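Local coordinates for protein VipE (Legionella pneumophila subsp. pneumophila str. Philadelphia 1, PDB 4QN8) that is a Legionella effector of unknown molecular function, present here as the helical N-terminal part of the longer protein and probably acting inside the host cell, at residues A[7-15]-A[28-39]. Numbering follows the deposited sequence.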
loop_
_atom_site.group_PDB
_atom_site.type_symbol
_atom_site.label_atom_id
_atom_site.label_comp_id
_atom_site.label_asym_id
_atom_site.label_seq_id
_atom_site.Cartn_x
_atom_site.Cartn_y
_atom_site.Cartn_z
ATOM N N GLN A 7 12.012 7.023 8.425
ATOM C CA GLN A 7 10.580 6.856 8.634
ATOM C C GLN A 7 10.178 5.378 8.517
ATOM O O GLN A 7 9.441 4.846 9.355
ATOM C CB GLN A 7 9.834 7.697 7.593
ATOM C CG GLN A 7 8.344 7.547 7.619
ATOM C CD GLN A 7 7.640 8.468 6.635
ATOM O OE1 GLN A 7 6.417 8.469 6.563
ATOM N NE2 GLN A 7 8.412 9.268 5.888
ATOM N N THR A 8 10.686 4.713 7.485
ATOM C CA THR A 8 10.403 3.301 7.263
ATOM C C THR A 8 10.919 2.460 8.417
ATOM O O THR A 8 10.204 1.606 8.944
ATOM C CB THR A 8 11.061 2.820 5.978
ATOM O OG1 THR A 8 10.362 3.394 4.870
ATOM C CG2 THR A 8 11.017 1.284 5.869
ATOM N N GLN A 9 12.159 2.709 8.813
ATOM C CA GLN A 9 12.768 1.940 9.896
ATOM C C GLN A 9 11.966 2.038 11.184
ATOM O O GLN A 9 11.792 1.041 11.889
ATOM C CB GLN A 9 14.197 2.416 10.157
ATOM C CG GLN A 9 15.165 2.176 8.994
ATOM C CD GLN A 9 16.463 2.945 9.166
ATOM O OE1 GLN A 9 16.638 3.678 10.142
ATOM N NE2 GLN A 9 17.377 2.782 8.217
ATOM N N ARG A 10 11.500 3.243 11.507
ATOM C CA ARG A 10 10.808 3.446 12.778
ATOM C C ARG A 10 9.463 2.736 12.734
ATOM O O ARG A 10 9.066 2.098 13.703
ATOM C CB ARG A 10 10.635 4.933 13.088
ATOM C CG ARG A 10 11.958 5.700 13.161
ATOM C CD ARG A 10 12.775 5.320 14.384
ATOM N NE ARG A 10 14.126 5.874 14.323
ATOM C CZ ARG A 10 14.445 7.117 14.673
ATOM N NH1 ARG A 10 13.512 7.952 15.126
ATOM N NH2 ARG A 10 15.703 7.527 14.583
ATOM N N LEU A 11 8.768 2.837 11.605
ATOM C CA LEU A 11 7.456 2.206 11.487
ATOM C C LEU A 11 7.567 0.677 11.421
ATOM O O LEU A 11 6.719 -0.033 11.974
ATOM C CB LEU A 11 6.663 2.788 10.309
ATOM C CG LEU A 11 6.358 4.277 10.523
ATOM C CD1 LEU A 11 5.898 4.967 9.253
ATOM C CD2 LEU A 11 5.303 4.479 11.606
ATOM N N ILE A 12 8.628 0.173 10.790
ATOM C CA ILE A 12 8.893 -1.270 10.804
ATOM C C ILE A 12 9.224 -1.712 12.231
ATOM O O ILE A 12 8.768 -2.766 12.687
ATOM C CB ILE A 12 10.041 -1.667 9.859
ATOM C CG1 ILE A 12 9.679 -1.341 8.412
ATOM C CG2 ILE A 12 10.352 -3.158 9.983
ATOM C CD1 ILE A 12 8.953 -2.439 7.678
ATOM N N ASN A 13 10.016 -0.902 12.934
ATOM C CA ASN A 13 10.357 -1.198 14.313
ATOM C C ASN A 13 9.095 -1.355 15.156
ATOM O O ASN A 13 9.009 -2.232 16.016
ATOM C CB ASN A 13 11.242 -0.092 14.894
ATOM C CG ASN A 13 11.506 -0.284 16.364
ATOM O OD1 ASN A 13 12.176 -1.243 16.762
ATOM N ND2 ASN A 13 10.984 0.629 17.191
ATOM N N THR A 14 8.115 -0.500 14.908
ATOM C CA THR A 14 6.886 -0.530 15.685
ATOM C C THR A 14 5.958 -1.657 15.200
ATOM O O THR A 14 5.484 -2.470 15.994
ATOM C CB THR A 14 6.179 0.835 15.625
ATOM O OG1 THR A 14 6.982 1.805 16.308
ATOM C CG2 THR A 14 4.792 0.774 16.269
ATOM N N TYR A 15 5.746 -1.731 13.892
ATOM C CA TYR A 15 4.695 -2.578 13.341
ATOM C C TYR A 15 5.147 -3.891 12.688
ATOM O O TYR A 15 4.316 -4.755 12.399
ATOM C CB TYR A 15 3.892 -1.769 12.326
ATOM C CG TYR A 15 3.100 -0.626 12.918
ATOM C CD1 TYR A 15 1.935 -0.865 13.628
ATOM C CD2 TYR A 15 3.498 0.697 12.732
ATOM C CE1 TYR A 15 1.184 0.179 14.151
ATOM C CE2 TYR A 15 2.755 1.749 13.257
ATOM C CZ TYR A 15 1.602 1.478 13.967
ATOM O OH TYR A 15 0.850 2.506 14.495
ATOM N N GLU A 28 -5.174 -2.025 15.663
ATOM C CA GLU A 28 -3.841 -1.546 15.309
ATOM C C GLU A 28 -3.646 -1.457 13.792
ATOM O O GLU A 28 -2.897 -0.606 13.311
ATOM C CB GLU A 28 -2.754 -2.384 15.992
ATOM C CG GLU A 28 -2.687 -2.148 17.500
ATOM C CD GLU A 28 -2.459 -0.678 17.852
ATOM O OE1 GLU A 28 -1.415 -0.118 17.445
ATOM O OE2 GLU A 28 -3.330 -0.078 18.526
ATOM N N LEU A 29 -4.344 -2.307 13.039
ATOM C CA LEU A 29 -4.271 -2.251 11.581
ATOM C C LEU A 29 -4.997 -0.988 11.096
ATOM O O LEU A 29 -4.551 -0.296 10.181
ATOM C CB LEU A 29 -4.904 -3.512 10.980
ATOM C CG LEU A 29 -4.753 -3.735 9.474
ATOM C CD1 LEU A 29 -3.299 -3.599 9.043
ATOM C CD2 LEU A 29 -5.285 -5.114 9.079
ATOM N N ILE A 30 -6.103 -0.669 11.743
ATOM C CA ILE A 30 -6.849 0.538 11.409
ATOM C C ILE A 30 -5.965 1.761 11.665
ATOM O O ILE A 30 -5.929 2.701 10.859
ATOM C CB ILE A 30 -8.152 0.577 12.213
ATOM C CG1 ILE A 30 -9.186 -0.318 11.532
ATOM C CG2 ILE A 30 -8.681 2.001 12.356
ATOM C CD1 ILE A 30 -10.374 -0.678 12.423
ATOM N N ILE A 31 -5.234 1.747 12.772
ATOM C CA ILE A 31 -4.343 2.862 13.098
ATOM C C ILE A 31 -3.201 2.965 12.074
ATOM O O ILE A 31 -2.835 4.058 11.630
ATOM C CB ILE A 31 -3.809 2.756 14.551
ATOM C CG1 ILE A 31 -4.955 3.001 15.543
ATOM C CG2 ILE A 31 -2.695 3.753 14.796
ATOM C CD1 ILE A 31 -4.607 2.709 17.000
ATOM N N LEU A 32 -2.643 1.823 11.692
ATOM C CA LEU A 32 -1.597 1.789 10.681
ATOM C C LEU A 32 -2.105 2.371 9.357
ATOM O O LEU A 32 -1.361 3.043 8.637
ATOM C CB LEU A 32 -1.119 0.344 10.483
ATOM C CG LEU A 32 -0.007 0.119 9.459
ATOM C CD1 LEU A 32 1.265 0.880 9.879
ATOM C CD2 LEU A 32 0.295 -1.386 9.294
ATOM N N LEU A 33 -3.383 2.143 9.071
ATOM C CA LEU A 33 -4.002 2.607 7.831
ATOM C C LEU A 33 -4.447 4.082 7.879
ATOM O O LEU A 33 -4.982 4.596 6.905
ATOM C CB LEU A 33 -5.184 1.689 7.486
ATOM C CG LEU A 33 -4.786 0.274 7.064
ATOM C CD1 LEU A 33 -5.972 -0.713 7.127
ATOM C CD2 LEU A 33 -4.177 0.288 5.672
ATOM N N ASP A 34 -4.245 4.758 9.013
ATOM C CA ASP A 34 -4.530 6.189 9.113
ATOM C C ASP A 34 -3.789 6.905 7.980
ATOM O O ASP A 34 -2.600 6.679 7.768
ATOM C CB ASP A 34 -4.104 6.739 10.493
ATOM C CG ASP A 34 -4.423 8.231 10.678
ATOM O OD1 ASP A 34 -4.064 9.057 9.813
ATOM O OD2 ASP A 34 -5.009 8.593 11.724
ATOM N N PRO A 35 -4.507 7.738 7.220
ATOM C CA PRO A 35 -3.902 8.386 6.049
ATOM C C PRO A 35 -2.630 9.186 6.376
ATOM O O PRO A 35 -1.811 9.409 5.494
ATOM C CB PRO A 35 -5.007 9.327 5.565
ATOM C CG PRO A 35 -6.277 8.667 6.002
ATOM C CD PRO A 35 -5.961 7.970 7.304
ATOM N N ASN A 36 -2.464 9.587 7.633
ATOM C CA ASN A 36 -1.309 10.393 8.014
ATOM C C ASN A 36 -0.137 9.622 8.599
ATOM O O ASN A 36 0.842 10.222 9.034
ATOM C CB ASN A 36 -1.721 11.485 8.988
ATOM C CG ASN A 36 -2.602 12.511 8.344
ATOM O OD1 ASN A 36 -3.825 12.447 8.447
ATOM N ND2 ASN A 36 -1.985 13.457 7.646
ATOM N N THR A 37 -0.220 8.296 8.596
ATOM C CA THR A 37 0.873 7.498 9.166
ATOM C C THR A 37 2.190 7.717 8.420
ATOM O O THR A 37 3.256 7.805 9.043
ATOM C CB THR A 37 0.557 5.990 9.195
ATOM O OG1 THR A 37 -0.617 5.768 9.984
ATOM C CG2 THR A 37 1.720 5.224 9.812
ATOM N N PHE A 38 2.101 7.801 7.092
ATOM C CA PHE A 38 3.251 8.075 6.230
ATOM C C PHE A 38 3.147 9.497 5.685
ATOM O O PHE A 38 2.048 9.974 5.353
ATOM C CB PHE A 38 3.302 7.074 5.069
ATOM C CG PHE A 38 3.411 5.644 5.508
ATOM C CD1 PHE A 38 2.273 4.884 5.753
ATOM C CD2 PHE A 38 4.648 5.068 5.699
ATOM C CE1 PHE A 38 2.373 3.569 6.178
ATOM C CE2 PHE A 38 4.762 3.743 6.133
ATOM C CZ PHE A 38 3.616 2.996 6.374
ATOM N N THR A 39 4.279 10.193 5.601
ATOM C CA THR A 39 4.268 11.586 5.143
ATOM C C THR A 39 5.331 11.848 4.085
ATOM O O THR A 39 6.367 11.184 4.059
ATOM C CB THR A 39 4.491 12.599 6.298
ATOM O OG1 THR A 39 5.814 12.446 6.825
ATOM C CG2 THR A 39 3.470 12.417 7.415
HETATM O O HOH W 1 -0.035 2.303 17.067
#
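The Y15 ring lies between two aliphatic groups, L32 CD1 over one face and T14 CG2 over the other. L32 CD1 sits 3.8 Å from the centroid of the Y15 ring, 16° off the ring normal, a CH-pi contact. With chi1 at -179°, L32 swings CG opposite the backbone N, which helps carry this methyl to the ring. Y15 OH touches I31 CG2. It also hydrogen-bonds a water, which donates to E28 OE1 and so bridges the two helices. L11 fills the middle. L11 CD1 lies 3.5 Å from F38 CE2, approaching the ring obliquely, and L11 CD2 meets T37 CG2. At the far end Q7 stretches out fully, with chi1 176°, and its amide bonds both the N-H and the carbonyl of T39. T39 N donates to Q7 OE1 at 2.9 Å, in the carbonyl plane and on a lone pair. The return bond, Q7 NE2 to T39 O at 3.3 Å, is weak. Segments 7-15 and 28-32 run antiparallel, and the contact joins helix 6-20 to helix 26-32 and the loop that follows it. F38 meets F65 of helix 58-69 edge-to-face, while L32 touches L103 of helix 103-114.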